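Local coordinates for protein probable enoyl-CoA hydratase/isomerase (PDB 7BOR) that binds coenzyme A in a crotonase fold and probably acts on enoyl-CoA thioesters, perhaps as a delta(3)-delta(2)-enoyl-CoA isomerase, at residues R17-T28 / T54-D65. Residues are numbered along the deposited sequence; the frame is centred on the assembly and turned at random.
Sequences RLDRQDKKNALT and TGGDACFTSGND. With COA (coenzyme A), chain C.
Part of the coenzyme A pocket of this crotonase is formed by two loops, 19-28 and 55-65, which follow neighbouring parallel strands and lace together as they leave the sheet. Lys24 O takes two bonds from Ser62, one from its N at 2.8 Å and almost straight along the carbonyl, the other from OG at 3.1 Å, well above the carbonyl plane. Next along, Thr61 OG1 donates to Asn25 O (2.6 Å) and accepts from Gly63 N in an ST turn; with OG1 anti to the backbone N (chi1 178°), the hydroxyl sits between the loops, against Leu27 CG. The Asn25 side chain donates through ND2 to Phe60 O at 2.9 Å, while OD1 receives Arg20 N, so both ends of the amide are held. A pair of backbone bonds, Leu27 N to Gly63 O and Asp65 N to Leu27 O, bridges the far end. This brings the chain to the N-terminus of helix 66-71, where crotonases bind CoA in a hooked shape: Ser62 O accepts from N4P of the pantetheine arm at 2.7 Å, Asn64 O from the adenine N6A at 2.9 Å, and Ala26 CB packs against the adenine ring. Asp65 caps the helix through OD1, leaving OD2 for a salt bridge: Arg20 NH1 reaches it at 2.8 Å on its anti side, somewhat out of the carboxylate plane, with guanidinium and carboxylate planes 27° apart. Lys23 CG lies over the centre of one guanidinium face, Thr28 CG2 nearer the rim of the opposite one, and NH1 also donates to Ala26 O. Ile66 N and Arg248 NH2 add further hydrogen bonds to the bound coenzyme A.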
ATOM      1  N   ARG A  17       2.076  -9.072  -8.453  1.00 35.46           N
ATOM      2  CA  ARG A  17       0.910  -9.836  -8.043  1.00 39.84           C
ATOM      3  C   ARG A  17       1.264 -10.608  -6.773  1.00 44.62           C
ATOM      4  O   ARG A  17       1.959 -11.622  -6.824  1.00 44.88           O
ATOM      5  CB  ARG A  17       0.449 -10.768  -9.172  1.00 46.54           C
ATOM      6  CG  ARG A  17      -0.496 -11.956  -8.755  1.00 49.85           C
ATOM      7  CD  ARG A  17      -1.963 -11.783  -9.211  1.00 52.55           C
ATOM      8  NE  ARG A  17      -2.800 -12.995  -9.076  1.00 54.99           N
ATOM      9  CZ  ARG A  17      -3.094 -13.609  -7.917  1.00 54.52           C
ATOM     10  NH1 ARG A  17      -2.597 -13.168  -6.769  1.00 52.84           N
ATOM     11  NH2 ARG A  17      -3.885 -14.683  -7.891  1.00 54.60           N
ATOM     12  N   LEU A  18       0.757 -10.143  -5.634  1.00 40.23           N
ATOM     13  CA  LEU A  18       0.894 -10.848  -4.364  1.00 40.98           C
ATOM     14  C   LEU A  18       0.269 -12.235  -4.443  1.00 43.66           C
ATOM     15  O   LEU A  18      -0.930 -12.373  -4.694  1.00 39.18           O
ATOM     16  CB  LEU A  18       0.221 -10.010  -3.267  1.00 39.66           C
ATOM     17  CG  LEU A  18       1.005  -8.834  -2.645  1.00 43.90           C
ATOM     18  CD1 LEU A  18       1.721  -7.929  -3.610  1.00 42.28           C
ATOM     19  CD2 LEU A  18       0.099  -7.976  -1.719  1.00 40.97           C
ATOM     20  N   ASP A  19       1.066 -13.275  -4.211  1.00 48.59           N
ATOM     21  CA  ASP A  19       0.569 -14.654  -4.324  1.00 47.60           C
ATOM     22  C   ASP A  19       0.931 -15.450  -3.065  1.00 50.15           C
ATOM     23  O   ASP A  19       1.879 -16.242  -3.066  1.00 50.84           O
ATOM     24  CB  ASP A  19       1.110 -15.347  -5.613  1.00 53.19           C
ATOM     25  CG  ASP A  19       0.179 -16.485  -6.120  1.00 60.26           C
ATOM     26  OD1 ASP A  19      -0.839 -16.814  -5.457  1.00 54.64           O
ATOM     27  OD2 ASP A  19       0.471 -17.035  -7.208  1.00 67.95           O
ATOM     28  N   ARG A  20       0.135 -15.268  -2.011  1.00 41.78           N
ATOM     29  CA  ARG A  20       0.309 -15.966  -0.732  1.00 46.68           C
ATOM     30  C   ARG A  20      -1.091 -16.133  -0.133  1.00 45.05           C
ATOM     31  O   ARG A  20      -1.399 -15.660   0.955  1.00 48.15           O
ATOM     32  CB  ARG A  20       1.261 -15.218   0.183  1.00 48.66           C
ATOM     33  CG  ARG A  20       1.613 -15.937   1.508  1.00 44.03           C
ATOM     34  CD  ARG A  20       2.732 -15.223   2.239  1.00 41.21           C
ATOM     35  NE  ARG A  20       3.179 -15.961   3.435  1.00 44.75           N
ATOM     36  CZ  ARG A  20       3.175 -15.493   4.682  1.00 47.05           C
ATOM     37  NH1 ARG A  20       2.776 -14.254   4.943  1.00 38.03           N
ATOM     38  NH2 ARG A  20       3.592 -16.262   5.684  1.00 42.31           N
ATOM     39  N   GLN A  21      -1.967 -16.828  -0.857  1.00 42.80           N
ATOM     40  CA  GLN A  21      -3.393 -16.787  -0.551  1.00 43.85           C
ATOM     41  C   GLN A  21      -3.698 -17.450   0.784  1.00 47.36           C
ATOM     42  O   GLN A  21      -4.544 -16.966   1.538  1.00 47.84           O
ATOM     43  CB  GLN A  21      -4.183 -17.435  -1.697  1.00 49.11           C
ATOM     44  CG  GLN A  21      -3.879 -16.830  -3.101  1.00 53.19           C
ATOM     45  CD  GLN A  21      -4.164 -15.320  -3.189  1.00 56.38           C
ATOM     46  OE1 GLN A  21      -3.314 -14.534  -3.663  1.00 54.10           O
ATOM     47  NE2 GLN A  21      -5.371 -14.907  -2.731  1.00 49.71           N
ATOM     48  N   ASP A  22      -3.003 -18.536   1.112  1.00 46.56           N
ATOM     49  CA  ASP A  22      -3.189 -19.190   2.404  1.00 45.48           C
ATOM     50  C   ASP A  22      -2.998 -18.241   3.587  1.00 44.62           C
ATOM     51  O   ASP A  22      -3.538 -18.507   4.664  1.00 48.55           O
ATOM     52  CB  ASP A  22      -2.214 -20.384   2.498  1.00 47.73           C
ATOM     53  CG  ASP A  22      -0.798 -20.058   1.890  1.00 60.26           C
ATOM     54  OD1 ASP A  22      -0.712 -19.453   0.773  1.00 58.52           O
ATOM     55  OD2 ASP A  22       0.228 -20.395   2.533  1.00 60.57           O
ATOM     56  N   LYS A  23      -2.239 -17.161   3.427  1.00 46.77           N
ATOM     57  CA  LYS A  23      -2.014 -16.219   4.513  1.00 45.61           C
ATOM     58  C   LYS A  23      -2.643 -14.859   4.220  1.00 42.70           C
ATOM     59  O   LYS A  23      -2.213 -13.843   4.757  1.00 41.34           O
ATOM     60  CB  LYS A  23      -0.518 -16.072   4.789  1.00 44.82           C
ATOM     61  CG  LYS A  23       0.147 -17.338   5.373  1.00 51.46           C
ATOM     62  CD  LYS A  23      -0.679 -17.903   6.535  1.00 54.15           C
ATOM     63  CE  LYS A  23      -0.050 -19.143   7.199  1.00 59.50           C
ATOM     64  NZ  LYS A  23       1.060 -18.790   8.115  1.00 58.84           N
ATOM     65  N   LYS A  24      -3.671 -14.829   3.386  1.00 42.69           N
ATOM     66  CA  LYS A  24      -4.333 -13.580   3.027  1.00 39.55           C
ATOM     67  C   LYS A  24      -3.359 -12.543   2.484  1.00 37.83           C
ATOM     68  O   LYS A  24      -3.513 -11.341   2.739  1.00 35.92           O
ATOM     69  CB  LYS A  24      -5.118 -13.028   4.219  1.00 40.51           C
ATOM     70  CG  LYS A  24      -6.164 -13.988   4.757  1.00 47.92           C
ATOM     71  CD  LYS A  24      -6.982 -14.610   3.619  1.00 46.37           C
ATOM     72  CE  LYS A  24      -8.480 -14.414   3.761  1.00 56.56           C
ATOM     73  NZ  LYS A  24      -9.157 -14.335   2.410  1.00 48.05           N
ATOM     74  N   ASN A  25      -2.349 -13.035   1.754  1.00 35.98           N
ATOM     75  CA  ASN A  25      -1.285 -12.234   1.161  1.00 36.14           C
ATOM     76  C   ASN A  25      -0.516 -11.393   2.186  1.00 34.33           C
ATOM     77  O   ASN A  25      -0.010 -10.303   1.859  1.00 33.31           O
ATOM     78  CB  ASN A  25      -1.831 -11.336   0.031  1.00 35.88           C
ATOM     79  CG  ASN A  25      -2.238 -12.143  -1.222  1.00 43.02           C
ATOM     80  OD1 ASN A  25      -1.743 -13.241  -1.453  1.00 36.32           O
ATOM     81  ND2 ASN A  25      -3.141 -11.587  -2.027  1.00 40.06           N
ATOM     82  N   ALA A  26      -0.389 -11.905   3.408  1.00 35.15           N
ATOM     83  CA  ALA A  26       0.380 -11.216   4.449  1.00 36.91           C
ATOM     84  C   ALA A  26       1.816 -11.039   3.998  1.00 35.32           C
ATOM     85  O   ALA A  26       2.419 -11.962   3.448  1.00 39.30           O
ATOM     86  CB  ALA A  26       0.312 -11.992   5.758  1.00 36.62           C
ATOM     87  N   LEU A  27       2.350  -9.840   4.182  1.00 34.76           N
ATOM     88  CA  LEU A  27       3.605  -9.466   3.544  1.00 35.75           C
ATOM     89  C   LEU A  27       4.813  -9.795   4.423  1.00 37.78           C
ATOM     90  O   LEU A  27       5.010  -9.176   5.479  1.00 32.70           O
ATOM     91  CB  LEU A  27       3.608  -7.977   3.221  1.00 33.74           C
ATOM     92  CG  LEU A  27       2.488  -7.488   2.295  1.00 32.54           C
ATOM     93  CD1 LEU A  27       2.449  -6.010   2.346  1.00 34.35           C
ATOM     94  CD2 LEU A  27       2.830  -7.962   0.933  1.00 30.26           C
ATOM     95  N   THR A  28       5.665 -10.683   3.918  1.00 39.85           N
ATOM     96  CA  THR A  28       6.919 -11.097   4.547  1.00 40.04           C
ATOM     97  C   THR A  28       8.111 -10.241   4.107  1.00 42.47           C
ATOM     98  O   THR A  28       8.041  -9.462   3.153  1.00 41.09           O
ATOM     99  CB  THR A  28       7.213 -12.554   4.210  1.00 39.52           C
ATOM    100  OG1 THR A  28       7.551 -12.624   2.821  1.00 41.20           O
ATOM    101  CG2 THR A  28       5.995 -13.432   4.544  1.00 35.53           C
ATOM    102  N   THR A  54      -1.530  -5.786  -7.286  1.00 27.98           N
ATOM    103  CA  THR A  54      -2.777  -6.475  -6.982  1.00 28.80           C
ATOM    104  C   THR A  54      -2.513  -7.779  -6.235  1.00 31.61           C
ATOM    105  O   THR A  54      -1.466  -8.406  -6.399  1.00 33.28           O
ATOM    106  CB  THR A  54      -3.548  -6.736  -8.293  1.00 34.56           C
ATOM    107  OG1 THR A  54      -4.800  -7.351  -8.022  1.00 32.68           O
ATOM    108  CG2 THR A  54      -2.755  -7.648  -9.218  1.00 38.30           C
ATOM    109  N   GLY A  55      -3.483  -8.186  -5.430  1.00 30.02           N
ATOM    110  CA  GLY A  55      -3.498  -9.513  -4.867  1.00 30.94           C
ATOM    111  C   GLY A  55      -4.344 -10.518  -5.632  1.00 37.04           C
ATOM    112  O   GLY A  55      -4.434 -11.672  -5.200  1.00 34.38           O
ATOM    113  N   GLY A  56      -4.937 -10.120  -6.757  1.00 37.92           N
ATOM    114  CA  GLY A  56      -5.835 -10.959  -7.532  1.00 38.55           C
ATOM    115  C   GLY A  56      -7.293 -10.672  -7.223  1.00 36.27           C
ATOM    116  O   GLY A  56      -7.656  -9.626  -6.681  1.00 37.80           O
ATOM    117  N   ASP A  57      -8.140 -11.647  -7.557  1.00 36.78           N
ATOM    118  CA  ASP A  57      -9.580 -11.438  -7.631  1.00 34.51           C
ATOM    119  C   ASP A  57     -10.250 -11.426  -6.285  1.00 32.46           C
ATOM    120  O   ASP A  57     -11.318 -10.832  -6.163  1.00 35.41           O
ATOM    121  CB  ASP A  57     -10.277 -12.542  -8.464  1.00 39.12           C
ATOM    122  CG  ASP A  57      -9.869 -12.516  -9.924  1.00 44.87           C
ATOM    123  OD1 ASP A  57      -9.306 -11.484 -10.365  1.00 43.01           O
ATOM    124  OD2 ASP A  57     -10.109 -13.532 -10.627  1.00 53.29           O
ATOM    125  N   ALA A  58      -9.649 -12.052  -5.275  1.00 36.43           N
ATOM    126  CA  ALA A  58     -10.312 -12.204  -3.989  1.00 34.31           C
ATOM    127  C   ALA A  58      -9.651 -11.484  -2.819  1.00 35.15           C
ATOM    128  O   ALA A  58     -10.300 -11.305  -1.784  1.00 36.96           O
ATOM    129  CB  ALA A  58     -10.390 -13.690  -3.619  1.00 38.79           C
ATOM    130  N   CYS A  59      -8.387 -11.118  -2.918  1.00 34.87           N
ATOM    131  CA  CYS A  59      -7.681 -10.657  -1.721  1.00 36.15           C
ATOM    132  C   CYS A  59      -6.590  -9.696  -2.143  1.00 33.01           C
ATOM    133  O   CYS A  59      -5.886  -9.949  -3.118  1.00 33.91           O
ATOM    134  CB  CYS A  59      -7.084 -11.838  -0.908  1.00 38.10           C
ATOM    135  SG  CYS A  59      -6.224 -11.358   0.682  1.00 43.02           S
ATOM    136  N   PHE A  60      -6.469  -8.576  -1.432  1.00 30.31           N
ATOM    137  CA  PHE A  60      -5.352  -7.683  -1.723  1.00 31.28           C
ATOM    138  C   PHE A  60      -4.172  -8.018  -0.773  1.00 34.37           C
ATOM    139  O   PHE A  60      -3.272  -8.772  -1.163  1.00 33.89           O
ATOM    140  CB  PHE A  60      -5.801  -6.218  -1.642  1.00 26.85           C
ATOM    141  CG  PHE A  60      -4.761  -5.231  -2.124  1.00 29.83           C
ATOM    142  CD1 PHE A  60      -4.322  -5.228  -3.442  1.00 28.05           C
ATOM    143  CD2 PHE A  60      -4.221  -4.278  -1.255  1.00 27.29           C
ATOM    144  CE1 PHE A  60      -3.354  -4.306  -3.860  1.00 25.12           C
ATOM    145  CE2 PHE A  60      -3.262  -3.356  -1.681  1.00 24.42           C
ATOM    146  CZ  PHE A  60      -2.826  -3.364  -2.976  1.00 28.67           C
ATOM    147  N   THR A  61      -4.188  -7.554   0.485  1.00 33.69           N
ATOM    148  CA  THR A  61      -3.218  -8.049   1.478  1.00 33.43           C
ATOM    149  C   THR A  61      -3.717  -7.755   2.887  1.00 35.72           C
ATOM    150  O   THR A  61      -4.253  -6.676   3.146  1.00 32.24           O
ATOM    151  CB  THR A  61      -1.826  -7.413   1.284  1.00 35.76           C
ATOM    152  OG1 THR A  61      -0.904  -7.867   2.300  1.00 35.72           O
ATOM    153  CG2 THR A  61      -1.906  -5.897   1.386  1.00 33.40           C
ATOM    154  N   SER A  62      -3.520  -8.700   3.795  1.00 35.03           N
ATOM    155  CA  SER A  62      -3.824  -8.453   5.205  1.00 37.92           C
ATOM    156  C   SER A  62      -2.735  -7.635   5.889  1.00 34.32           C
ATOM    157  O   SER A  62      -2.789  -7.429   7.109  1.00 34.06           O
ATOM    158  CB  SER A  62      -4.071  -9.777   5.958  1.00 38.76           C
ATOM    159  OG  SER A  62      -3.044 -10.749   5.770  1.00 37.19           O
ATOM    160  N   GLY A  63      -1.778  -7.113   5.125  1.00 30.33           N
ATOM    161  CA  GLY A  63      -0.772  -6.256   5.692  1.00 34.87           C
ATOM    162  C   GLY A  63       0.422  -7.073   6.142  1.00 39.73           C
ATOM    163  O   GLY A  63       0.611  -8.255   5.778  1.00 36.97           O
ATOM    164  N   ASN A  64       1.231  -6.423   6.971  1.00 36.97           N
ATOM    165  CA  ASN A  64       2.490  -7.002   7.423  1.00 35.90           C
ATOM    166  C   ASN A  64       2.277  -8.379   8.027  1.00 35.49           C
ATOM    167  O   ASN A  64       1.314  -8.620   8.750  1.00 36.21           O
ATOM    168  CB  ASN A  64       3.165  -6.089   8.447  1.00 35.41           C
ATOM    169  CG  ASN A  64       4.651  -6.075   8.305  1.00 33.22           C
ATOM    170  OD1 ASN A  64       5.215  -5.155   7.714  1.00 37.02           O
ATOM    171  ND2 ASN A  64       5.308  -7.097   8.836  1.00 34.21           N
ATOM    172  N   ASP A  65       3.180  -9.295   7.707  1.00 38.47           N
ATOM    173  CA  ASP A  65       3.193 -10.565   8.419  1.00 40.75           C
ATOM    174  C   ASP A  65       3.426 -10.315   9.907  1.00 37.82           C
ATOM    175  O   ASP A  65       4.440  -9.724  10.286  1.00 41.50           O
ATOM    176  CB  ASP A  65       4.288 -11.450   7.850  1.00 41.64           C
ATOM    177  CG  ASP A  65       4.146 -12.873   8.298  1.00 46.23           C
ATOM    178  OD1 ASP A  65       4.188 -13.094   9.522  1.00 47.25           O
ATOM    179  OD2 ASP A  65       3.968 -13.767   7.442  1.00 48.38           O
TER
HETATM  180  N1A COA C 301       0.090 -12.072   9.533  1.00 39.74           N
HETATM  181  C2A COA C 301       0.321 -13.396   9.758  1.00 46.38           C
HETATM  182  N3A COA C 301      -0.613 -14.345   9.446  1.00 42.56           N
HETATM  183  C4A COA C 301      -1.758 -13.913   8.892  1.00 50.01           C
HETATM  184  C5A COA C 301      -2.006 -12.608   8.657  1.00 47.55           C
HETATM  185  C6A COA C 301      -1.055 -11.667   8.992  1.00 40.25           C
HETATM  186  N6A COA C 301      -1.143 -10.213   8.797  1.00 38.35           N
HETATM  187  N7A COA C 301      -3.243 -12.480   8.102  1.00 46.91           N
HETATM  188  C8A COA C 301      -3.789 -13.711   7.989  1.00 52.42           C
HETATM  189  N9A COA C 301      -2.868 -14.528   8.488  1.00 50.98           N
HETATM  190  C1B COA C 301      -3.138 -15.980   8.462  1.00 54.33           C
HETATM  191  C2B COA C 301      -4.020 -16.520   9.703  1.00 56.91           C
HETATM  192  O2B COA C 301      -3.152 -16.543  10.906  1.00 53.67           O
HETATM  193  C3B COA C 301      -4.373 -17.682   9.230  1.00 58.38           C
HETATM  194  O3B COA C 301      -3.241 -18.646   9.302  1.00 60.63           O
HETATM  195  P3B COA C 301      -3.467 -20.254   9.306  1.00 68.58           P
HETATM  196  O7A COA C 301      -4.549 -20.662   8.326  1.00 68.59           O
HETATM  197  O8A COA C 301      -3.845 -20.640  10.710  1.00 60.32           O
HETATM  198  O9A COA C 301      -2.175 -20.880   8.872  1.00 66.88           O
HETATM  199  C4B COA C 301      -4.645 -17.502   7.716  1.00 53.87           C
HETATM  200  O4B COA C 301      -3.717 -16.329   7.335  1.00 56.24           O
HETATM  201  C5B COA C 301      -5.983 -17.182   7.390  1.00 53.87           C
HETATM  202  O5B COA C 301      -6.216 -15.939   7.972  1.00 53.17           O
HETATM  203  P1A COA C 301      -7.637 -15.685   8.737  1.00 56.63           P
HETATM  204  O1A COA C 301      -7.561 -14.509   9.689  1.00 55.96           O
HETATM  205  O2A COA C 301      -8.142 -16.891   9.497  1.00 58.78           O
HETATM  206  O3A COA C 301      -8.698 -15.401   7.507  1.00 57.37           O
HETATM  207  P2A COA C 301      -9.967 -14.394   7.823  1.00 55.48           P
HETATM  208  O4A COA C 301     -10.886 -14.444   6.606  1.00 51.06           O
HETATM  209  O5A COA C 301     -10.560 -14.904   9.102  1.00 54.72           O
HETATM  210  O6A COA C 301      -9.442 -12.850   8.147  1.00 46.27           O
HETATM  211  CBP COA C 301      -8.323 -10.763   7.773  1.00 47.46           C
HETATM  212  CCP COA C 301      -8.946 -12.028   7.078  1.00 49.84           C
HETATM  213  CDP COA C 301      -7.366 -10.035   6.764  1.00 40.58           C
HETATM  214  CEP COA C 301      -9.440  -9.788   8.221  1.00 42.18           C
HETATM  215  CAP COA C 301      -7.590 -11.358   9.018  1.00 46.66           C
HETATM  216  OAP COA C 301      -6.725 -12.349   8.554  1.00 44.37           O
HETATM  217  C9P COA C 301      -6.744 -10.328   9.766  1.00 50.46           C
HETATM  218  O9P COA C 301      -7.229  -9.489  10.467  1.00 50.98           O
HETATM  219  N8P COA C 301      -5.283 -10.462   9.585  1.00 47.67           N
HETATM  220  C7P COA C 301      -4.339  -9.545  10.227  1.00 46.83           C
HETATM  221  C6P COA C 301      -4.585  -8.076   9.769  1.00 41.58           C
HETATM  222  C5P COA C 301      -3.499  -7.223  10.502  1.00 40.81           C
HETATM  223  O5P COA C 301      -3.570  -6.960  11.651  1.00 38.19           O
HETATM  224  N4P COA C 301      -2.380  -6.747   9.709  1.00 39.72           N
HETATM  225  C3P COA C 301      -1.326  -6.000  10.350  1.00 44.58           C
HETATM  226  C2P COA C 301      -1.740  -4.567  10.553  1.00 43.39           C
HETATM  227  S1P COA C 301      -0.288  -3.814  11.324  1.00 57.94           S
HETATM  228  O   HOH W   1     -10.328 -12.856   0.396  1.00 44.06           O